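Local coordinates for universal stress protein (Pseudomonas aeruginosa UCBPP-PA14, PDB 7MQ5) that is of unknown function but belongs to the universal stress protein family, whose members are generally linked to survival under stress, at residues L41-R46 with H78-A83; I93-F98 with P110-L115; R117-P122 with V273-D278. All blocks are in the same frame, centred on the assembly; numbering follows the deposited sequence. Where two conformers were deposited one is given.

Contact 1: L41-R46 with H78-A83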
# COMPACT_ATOMS: atom_id res chain seq x y z
N LEU A 41 -9.25 -14.27 -5.60
CA LEU A 41 -10.64 -13.86 -5.90
C LEU A 41 -10.75 -13.39 -7.34
O LEU A 41 -9.98 -12.51 -7.75
CB LEU A 41 -11.05 -12.73 -4.95
CG LEU A 41 -12.37 -12.03 -5.27
CD1 LEU A 41 -13.55 -12.96 -5.06
CD2 LEU A 41 -12.52 -10.74 -4.46
N VAL A 42 -11.72 -13.95 -8.06
CA VAL A 42 -12.12 -13.40 -9.39
C VAL A 42 -13.48 -12.72 -9.20
O VAL A 42 -14.40 -13.38 -8.71
CB VAL A 42 -12.17 -14.47 -10.49
CG1 VAL A 42 -12.74 -13.89 -11.78
CG2 VAL A 42 -10.80 -15.09 -10.74
N CYS A 43 -13.57 -11.46 -9.58
CA CYS A 43 -14.82 -10.68 -9.45
C CYS A 43 -15.54 -10.66 -10.79
O CYS A 43 -15.20 -9.83 -11.65
CB CYS A 43 -14.52 -9.26 -8.99
SG CYS A 43 -13.64 -9.19 -7.42
N GLU A 44 -16.49 -11.58 -10.97
CA GLU A 44 -17.23 -11.68 -12.24
C GLU A 44 -18.46 -12.56 -12.03
O GLU A 44 -18.38 -13.50 -11.22
CB GLU A 44 -16.36 -12.30 -13.33
CG GLU A 44 -17.05 -12.37 -14.68
CD GLU A 44 -16.24 -12.97 -15.82
OE1 GLU A 44 -15.00 -12.79 -15.81
OE2 GLU A 44 -16.85 -13.60 -16.71
N LYS A 45 -19.53 -12.26 -12.75
CA LYS A 45 -20.76 -13.08 -12.67
C LYS A 45 -20.84 -14.07 -13.84
O LYS A 45 -21.20 -15.23 -13.59
CB LYS A 45 -21.99 -12.17 -12.72
CG LYS A 45 -23.33 -12.89 -12.61
CD LYS A 45 -24.53 -11.97 -12.65
CE LYS A 45 -24.76 -11.33 -14.01
NZ LYS A 45 -25.98 -10.49 -14.02
N ARG A 46 -20.49 -13.65 -15.06
CA ARG A 46 -20.88 -14.46 -16.24
C ARG A 46 -20.11 -15.78 -16.40
O ARG A 46 -20.76 -16.86 -16.41
CB ARG A 46 -20.73 -13.64 -17.53
CG ARG A 46 -21.08 -14.44 -18.78
CD ARG A 46 -21.12 -13.60 -20.03
NE ARG A 46 -19.83 -13.02 -20.35
CZ ARG A 46 -18.96 -13.50 -21.24
NH1 ARG A 46 -19.22 -14.59 -21.93
NH2 ARG A 46 -17.81 -12.87 -21.42
N HIS A 78 -15.30 -2.92 -6.39
CA HIS A 78 -14.72 -2.64 -5.05
C HIS A 78 -15.58 -3.27 -3.94
O HIS A 78 -15.01 -3.72 -2.94
CB HIS A 78 -14.51 -1.15 -4.83
CG HIS A 78 -15.76 -0.38 -4.59
ND1 HIS A 78 -16.56 0.06 -5.62
CD2 HIS A 78 -16.33 0.04 -3.45
CE1 HIS A 78 -17.58 0.72 -5.12
NE2 HIS A 78 -17.47 0.71 -3.78
N GLN A 79 -16.90 -3.29 -4.10
CA GLN A 79 -17.74 -3.90 -3.03
C GLN A 79 -17.51 -5.41 -2.97
O GLN A 79 -17.51 -5.97 -1.85
CB GLN A 79 -19.20 -3.54 -3.25
CG GLN A 79 -19.49 -2.10 -2.85
CD GLN A 79 -20.89 -1.69 -3.23
OE1 GLN A 79 -21.75 -1.53 -2.37
NE2 GLN A 79 -21.12 -1.57 -4.52
N THR A 80 -17.32 -6.05 -4.12
CA THR A 80 -17.07 -7.51 -4.14
C THR A 80 -15.75 -7.81 -3.42
O THR A 80 -15.68 -8.74 -2.60
CB THR A 80 -17.05 -8.03 -5.58
OG1 THR A 80 -18.31 -7.75 -6.20
CG2 THR A 80 -16.79 -9.51 -5.63
N ILE A 81 -14.73 -7.00 -3.71
CA ILE A 81 -13.41 -7.18 -3.06
C ILE A 81 -13.52 -6.98 -1.54
O ILE A 81 -13.01 -7.82 -0.78
CB ILE A 81 -12.39 -6.21 -3.68
CG1 ILE A 81 -12.19 -6.53 -5.16
CG2 ILE A 81 -11.08 -6.24 -2.92
CD1 ILE A 81 -11.45 -5.48 -5.93
N ILE A 82 -14.15 -5.88 -1.10
CA ILE A 82 -14.24 -5.64 0.37
C ILE A 82 -15.10 -6.73 1.03
O ILE A 82 -14.72 -7.20 2.12
CB ILE A 82 -14.72 -4.21 0.65
CG1 ILE A 82 -13.64 -3.21 0.21
CG2 ILE A 82 -15.10 -4.03 2.11
CD1 ILE A 82 -14.09 -1.78 0.18
N ALA A 83 -16.19 -7.17 0.39
CA ALA A 83 -17.01 -8.24 1.00
C ALA A 83 -16.15 -9.50 1.16
O ALA A 83 -16.32 -10.22 2.17
CB ALA A 83 -18.25 -8.51 0.19
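Leu41 and Cys43 of strand 37-43 pack on Thr80 and Ile81 of helix 77-88 in an apolar strand-to-helix contact on one face of the central sheet. No hydrogen bond joins the two segments, and the interface is small, 159 Å² with both sides summed. Strand and helix run roughly antiparallel, at 154°, with the short axes 9.1 Å apart. Cys43 and Thr80 bring their backbones nearest, CA to CA 6.6 Å.

The thiol of Cys43 occupies the middle of the contact. Its SG is anti to the carbonyl carbon (chi1 -58°) and reaches two consecutive residues of the helix, lying 3.6 Å from Thr80 CG2 and 3.8 Å from Ile81 CG1. Thr80 meets the sulfur with its methyl group, CG2 being anti to the backbone N. The hydroxyl of the same residue is occupied elsewhere: OG1 is hydrogen-bonded to the carbonyl of Ser76, one turn earlier, and to the amide of Lys74. The side chain is thus divided into a hydroxyl branch bonded to the residues leading into the helix and a methyl branch turned to the strand. Two residues back along the strand, Leu41 rests CD2 on Ile81, 3.9 Å from its CA and 4.3 Å from its CG1.

Between these two residues Val42 points away from the helix, as expected in an extended strand. Its backbone pairs with Asn70 and Ala72 at the edge strand 67-72, while Leu41 pairs with Val12 and Ile14 on the inner side. Helix 77-88 connects strand 67-72 to strand 92-96 and packs over strands 37-43 and 9-13, which lie between them; Ile81 also touches Leu11 and Val13 of strand 9-13 and Leu115 of the adjacent helix 110-118.

Contact 2: I93-F98 with P110-L115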
# COMPACT_ATOMS: atom_id res chain seq x y z
N ILE A 93 -5.03 -6.47 0.95
CA ILE A 93 -5.61 -6.67 -0.40
C ILE A 93 -4.53 -6.29 -1.41
O ILE A 93 -3.95 -5.20 -1.27
CB ILE A 93 -6.87 -5.81 -0.60
CG1 ILE A 93 -7.96 -6.19 0.40
CG2 ILE A 93 -7.35 -5.88 -2.04
CD1 ILE A 93 -9.10 -5.19 0.48
N ILE A 94 -4.28 -7.16 -2.39
CA ILE A 94 -3.34 -6.85 -3.49
C ILE A 94 -4.15 -6.80 -4.78
O ILE A 94 -4.85 -7.78 -5.12
CB ILE A 94 -2.19 -7.86 -3.60
CG1 ILE A 94 -1.46 -8.03 -2.27
CG2 ILE A 94 -1.25 -7.45 -4.74
CD1 ILE A 94 -0.30 -9.01 -2.34
N LYS A 95 -4.06 -5.66 -5.48
CA LYS A 95 -4.76 -5.50 -6.76
C LYS A 95 -3.85 -4.78 -7.75
O LYS A 95 -3.20 -3.78 -7.36
CB LYS A 95 -6.06 -4.72 -6.58
CG LYS A 95 -6.84 -4.60 -7.88
CD LYS A 95 -8.19 -3.96 -7.79
CE LYS A 95 -8.83 -3.82 -9.16
NZ LYS A 95 -8.06 -2.91 -10.05
N GLN A 96 -3.83 -5.24 -8.99
CA GLN A 96 -3.04 -4.56 -10.02
C GLN A 96 -3.84 -3.41 -10.63
O GLN A 96 -5.05 -3.55 -10.90
CB GLN A 96 -2.62 -5.55 -11.11
CG GLN A 96 -1.83 -4.89 -12.23
CD GLN A 96 -1.10 -5.85 -13.13
OE1 GLN A 96 -1.20 -7.08 -13.02
NE2 GLN A 96 -0.35 -5.28 -14.05
N HIS A 97 -3.15 -2.30 -10.84
CA HIS A 97 -3.71 -1.11 -11.50
C HIS A 97 -3.71 -1.29 -13.01
O HIS A 97 -2.64 -1.62 -13.57
CB HIS A 97 -2.87 0.11 -11.12
CG HIS A 97 -3.15 1.31 -11.94
ND1 HIS A 97 -2.18 1.93 -12.69
CD2 HIS A 97 -4.29 2.01 -12.12
CE1 HIS A 97 -2.70 2.98 -13.30
NE2 HIS A 97 -4.00 3.05 -12.96
N PHE A 98 -4.87 -1.09 -13.63
CA PHE A 98 -5.03 -1.10 -15.11
C PHE A 98 -5.68 0.23 -15.49
O PHE A 98 -6.85 0.45 -15.21
CB PHE A 98 -5.84 -2.31 -15.58
CG PHE A 98 -5.17 -3.64 -15.33
CD1 PHE A 98 -4.16 -4.09 -16.15
CD2 PHE A 98 -5.56 -4.43 -14.27
CE1 PHE A 98 -3.53 -5.30 -15.91
CE2 PHE A 98 -4.94 -5.65 -14.03
CZ PHE A 98 -3.92 -6.08 -14.84
N PRO A 110 -11.83 5.19 -11.16
CA PRO A 110 -12.77 5.55 -10.11
C PRO A 110 -13.08 4.37 -9.18
O PRO A 110 -13.21 4.58 -7.99
CB PRO A 110 -14.00 6.01 -10.92
CG PRO A 110 -13.40 6.57 -12.19
CD PRO A 110 -12.26 5.63 -12.50
N ASP A 111 -13.15 3.15 -9.71
CA ASP A 111 -13.47 2.00 -8.82
C ASP A 111 -12.26 1.72 -7.91
O ASP A 111 -12.47 1.37 -6.74
CB ASP A 111 -13.91 0.77 -9.61
CG ASP A 111 -14.52 -0.29 -8.70
OD1 ASP A 111 -15.70 -0.12 -8.30
OD2 ASP A 111 -13.78 -1.19 -8.33
N ASP A 112 -11.03 1.86 -8.43
CA ASP A 112 -9.81 1.71 -7.60
C ASP A 112 -9.87 2.71 -6.43
O ASP A 112 -9.50 2.36 -5.30
CB ASP A 112 -8.53 2.05 -8.38
CG ASP A 112 -8.05 1.06 -9.43
OD1 ASP A 112 -8.32 -0.13 -9.26
OD2 ASP A 112 -7.35 1.52 -10.40
N TRP A 113 -10.31 3.93 -6.71
CA TRP A 113 -10.40 4.95 -5.65
C TRP A 113 -11.43 4.54 -4.59
O TRP A 113 -11.16 4.78 -3.40
CB TRP A 113 -10.66 6.34 -6.25
CG TRP A 113 -9.39 7.03 -6.60
CD1 TRP A 113 -8.89 7.37 -7.83
CD2 TRP A 113 -8.36 7.36 -5.65
NE1 TRP A 113 -7.66 7.97 -7.68
CE2 TRP A 113 -7.29 7.93 -6.36
CE3 TRP A 113 -8.25 7.20 -4.27
CZ2 TRP A 113 -6.15 8.41 -5.72
CZ3 TRP A 113 -7.10 7.63 -3.64
CH2 TRP A 113 -6.08 8.23 -4.36
N LYS A 114 -12.55 3.95 -4.99
CA LYS A 114 -13.56 3.53 -3.98
C LYS A 114 -12.98 2.38 -3.14
O LYS A 114 -13.22 2.35 -1.93
CB LYS A 114 -14.86 3.17 -4.69
CG LYS A 114 -15.60 4.38 -5.24
CD LYS A 114 -16.87 4.07 -5.97
CE LYS A 114 -17.57 5.32 -6.46
NZ LYS A 114 -18.76 4.99 -7.27
N LEU A 115 -12.21 1.49 -3.77
CA LEU A 115 -11.56 0.40 -3.00
C LEU A 115 -10.62 1.03 -1.96
O LEU A 115 -10.64 0.62 -0.78
CB LEU A 115 -10.78 -0.51 -3.95
CG LEU A 115 -9.94 -1.58 -3.26
CD1 LEU A 115 -10.80 -2.51 -2.43
CD2 LEU A 115 -9.13 -2.36 -4.29
O HOH W 1 -7.29 -0.82 -12.15
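Ile93, at the start of the 93-98 segment, opens the contact with a loose apolar touch, its CD1 lying 4.3 Å from Leu115 CD1 of the helix. Lys95 next carries both apolar and charged contacts. Its CD packs 4.0 Å from Leu115 CD2, and a bend at the end of the chain (chi4 -64°) turns NZ to Asp112. There NZ makes a salt bridge of 2.9 Å to Asp112 OD1, meeting the oxygen nearly in line with its C-O bond. The same NZ donates to Gln96 O at 3.2 Å, so the buried ammonium is held by both strand backbone and helix carboxylate.

His97 presents its ring edge to the other carboxylate oxygen, with CD2 3.5 Å from Asp112 OD2 and the two planes 58° apart. Its NE2 is hydrogen-bonded to Ile107 O, which helps fix the ring. At Phe98 the backbone N donates to a water, 2.8 Å away, that also bonds Asp112 OD2.

Strand 92-96 lies between strands 9-13 and 123-126, and helix 110-118 forms the crossover of the beta-alpha-beta unit leading to strand 123-126, with helix 77-88 alongside.

Contact 3: R117-P122 with V273-D278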
# COMPACT_ATOMS: atom_id res chain seq x y z
N ARG A 117 -10.63 4.01 -0.66
CA ARG A 117 -11.38 4.81 0.33
C ARG A 117 -11.96 3.90 1.42
O ARG A 117 -11.71 4.16 2.62
CB ARG A 117 -12.48 5.56 -0.41
CG ARG A 117 -13.35 6.45 0.46
CD ARG A 117 -14.17 7.38 -0.42
NE ARG A 117 -13.33 8.20 -1.28
CZ ARG A 117 -13.22 8.10 -2.61
NH1 ARG A 117 -13.95 7.24 -3.30
NH2 ARG A 117 -12.39 8.91 -3.24
N PHE A 118 -12.60 2.81 1.01
CA PHE A 118 -13.40 2.00 1.97
C PHE A 118 -12.70 0.76 2.52
O PHE A 118 -13.24 0.19 3.47
CB PHE A 118 -14.75 1.66 1.33
CG PHE A 118 -15.61 2.88 1.16
CD1 PHE A 118 -16.14 3.53 2.26
CD2 PHE A 118 -15.86 3.40 -0.10
CE1 PHE A 118 -16.92 4.67 2.11
CE2 PHE A 118 -16.63 4.54 -0.25
CZ PHE A 118 -17.16 5.17 0.86
N ALA A 119 -11.56 0.36 1.96
CA ALA A 119 -10.95 -0.89 2.46
C ALA A 119 -10.53 -0.73 3.92
O ALA A 119 -9.76 0.18 4.24
CB ALA A 119 -9.77 -1.27 1.61
N PRO A 120 -10.95 -1.64 4.82
CA PRO A 120 -10.58 -1.54 6.23
C PRO A 120 -9.29 -2.29 6.57
O PRO A 120 -9.17 -2.91 7.61
CB PRO A 120 -11.80 -2.15 6.92
CG PRO A 120 -12.24 -3.24 5.98
CD PRO A 120 -11.97 -2.69 4.59
N CYS A 121 -8.33 -2.20 5.66
CA CYS A 121 -7.03 -2.87 5.81
C CYS A 121 -6.06 -2.25 4.82
O CYS A 121 -6.48 -1.52 3.92
CB CYS A 121 -7.15 -4.37 5.54
SG CYS A 121 -7.70 -4.79 3.86
N PRO A 122 -4.75 -2.55 4.95
CA PRO A 122 -3.77 -2.13 3.96
C PRO A 122 -4.14 -2.62 2.55
O PRO A 122 -4.64 -3.73 2.38
CB PRO A 122 -2.47 -2.80 4.46
CG PRO A 122 -2.66 -2.87 5.96
CD PRO A 122 -4.12 -3.18 6.12
N VAL A 273 -0.91 1.41 0.65
CA VAL A 273 -1.71 2.48 1.29
C VAL A 273 -2.17 2.02 2.67
O VAL A 273 -2.93 1.04 2.77
CB VAL A 273 -2.89 2.85 0.39
CG1 VAL A 273 -3.72 3.96 1.03
CG2 VAL A 273 -2.42 3.25 -1.00
N LEU A 274 -1.70 2.72 3.70
CA LEU A 274 -2.07 2.46 5.10
C LEU A 274 -2.99 3.58 5.59
O LEU A 274 -2.90 4.69 5.08
CB LEU A 274 -0.80 2.39 5.95
CG LEU A 274 0.24 1.39 5.47
CD1 LEU A 274 1.47 1.44 6.35
CD2 LEU A 274 -0.33 -0.02 5.42
N LYS A 275 -3.82 3.26 6.57
CA LYS A 275 -4.73 4.26 7.17
C LYS A 275 -4.50 4.30 8.67
O LYS A 275 -4.04 3.33 9.26
CB LYS A 275 -6.19 3.92 6.89
CG LYS A 275 -6.56 3.82 5.42
CD LYS A 275 -8.05 3.68 5.22
CE LYS A 275 -8.48 3.63 3.77
NZ LYS A 275 -8.25 2.31 3.12
N PRO A 276 -4.82 5.44 9.32
CA PRO A 276 -4.73 5.53 10.77
C PRO A 276 -5.61 4.47 11.44
O PRO A 276 -6.67 4.14 10.93
CB PRO A 276 -5.27 6.93 11.09
CG PRO A 276 -5.04 7.71 9.83
CD PRO A 276 -5.24 6.71 8.71
N ASP A 277 -5.18 3.99 12.60
CA ASP A 277 -5.94 2.95 13.35
C ASP A 277 -7.40 3.36 13.59
O ASP A 277 -8.27 2.48 13.45
CB ASP A 277 -5.27 2.62 14.68
CG ASP A 277 -3.93 1.93 14.57
OD1 ASP A 277 -3.61 1.43 13.48
OD2 ASP A 277 -3.22 1.88 15.59
N ASP A 278 -7.65 4.62 13.95
CA ASP A 278 -9.03 5.11 14.24
C ASP A 278 -9.90 5.07 12.98
O ASP A 278 -11.12 4.84 13.10
CB ASP A 278 -9.01 6.54 14.80
CG ASP A 278 -8.42 6.70 16.20
OD1 ASP A 278 -8.15 5.66 16.85
OD2 ASP A 278 -8.24 7.86 16.63
O HOH W 2 -5.73 1.01 3.17
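Lys275 reaches Ala119 where the two halves of this tandem alpha/beta fold meet, beside the antiparallel pair of strands 123-126 and 270-274. Its NZ donates to Ala119 O at 2.8 Å, in the carbonyl plane and on a lone pair, with a C=O...N angle of 141°. The turn at the end of the lysine chain (chi4 77°) points NZ there. NZ also bonds Leu116 O, so the amino group sits among carbonyls at the C-terminal end of helix 110-118, where the helix dipole would probably favour a positive charge.

Beside it, Pro122 crosses Leu274 at a slant, with Pro122 CB 3.6 Å from Leu274 CD2. The backbones approach through a CA-H...O contact from Pro122 CA to Val273 O, 3.5 Å long with 147° at the hydrogen. Farther out, Val273 and Val123 join the strands by backbone hydrogen bonding. Leu255, Ile280 and Leu283 pack on the Lys275 side chain, and Ile157 and His160 of helix 148-167 on Leu274. Antiparallel pairing of the last strands in each half resembles that in dimers of single-domain universal stress proteins.

One water completes the junction: it accepts from Lys275 NZ at 2.8 Å and donates to both Cys121 O at 2.7 Å and Val273 O at 2.8 Å.

The three contacts come in series along the chain, each closing before the next opens, and all reach the same ten-stranded sheet. Contacts 1 and 2 have centres about 12 Å apart and lie in the N-terminal half, where helices 77-88 and 110-118 touch: His78 ND1 is probably hydrogen-bonded to Asp111 OD1. Contacts 2 and 3, with centres about 14 Å apart, share helix 110-118, and Ile93 N and Pro122 O are probably hydrogen-bonded. The centres of contacts 1 and 3 are about 19 Å apart, yet Ile82 packs on Phe118. Contact 3 alone, with 150 residues between its segments, ties this half to the C-terminal one, beside the antiparallel strand pair that makes the sheet continuous.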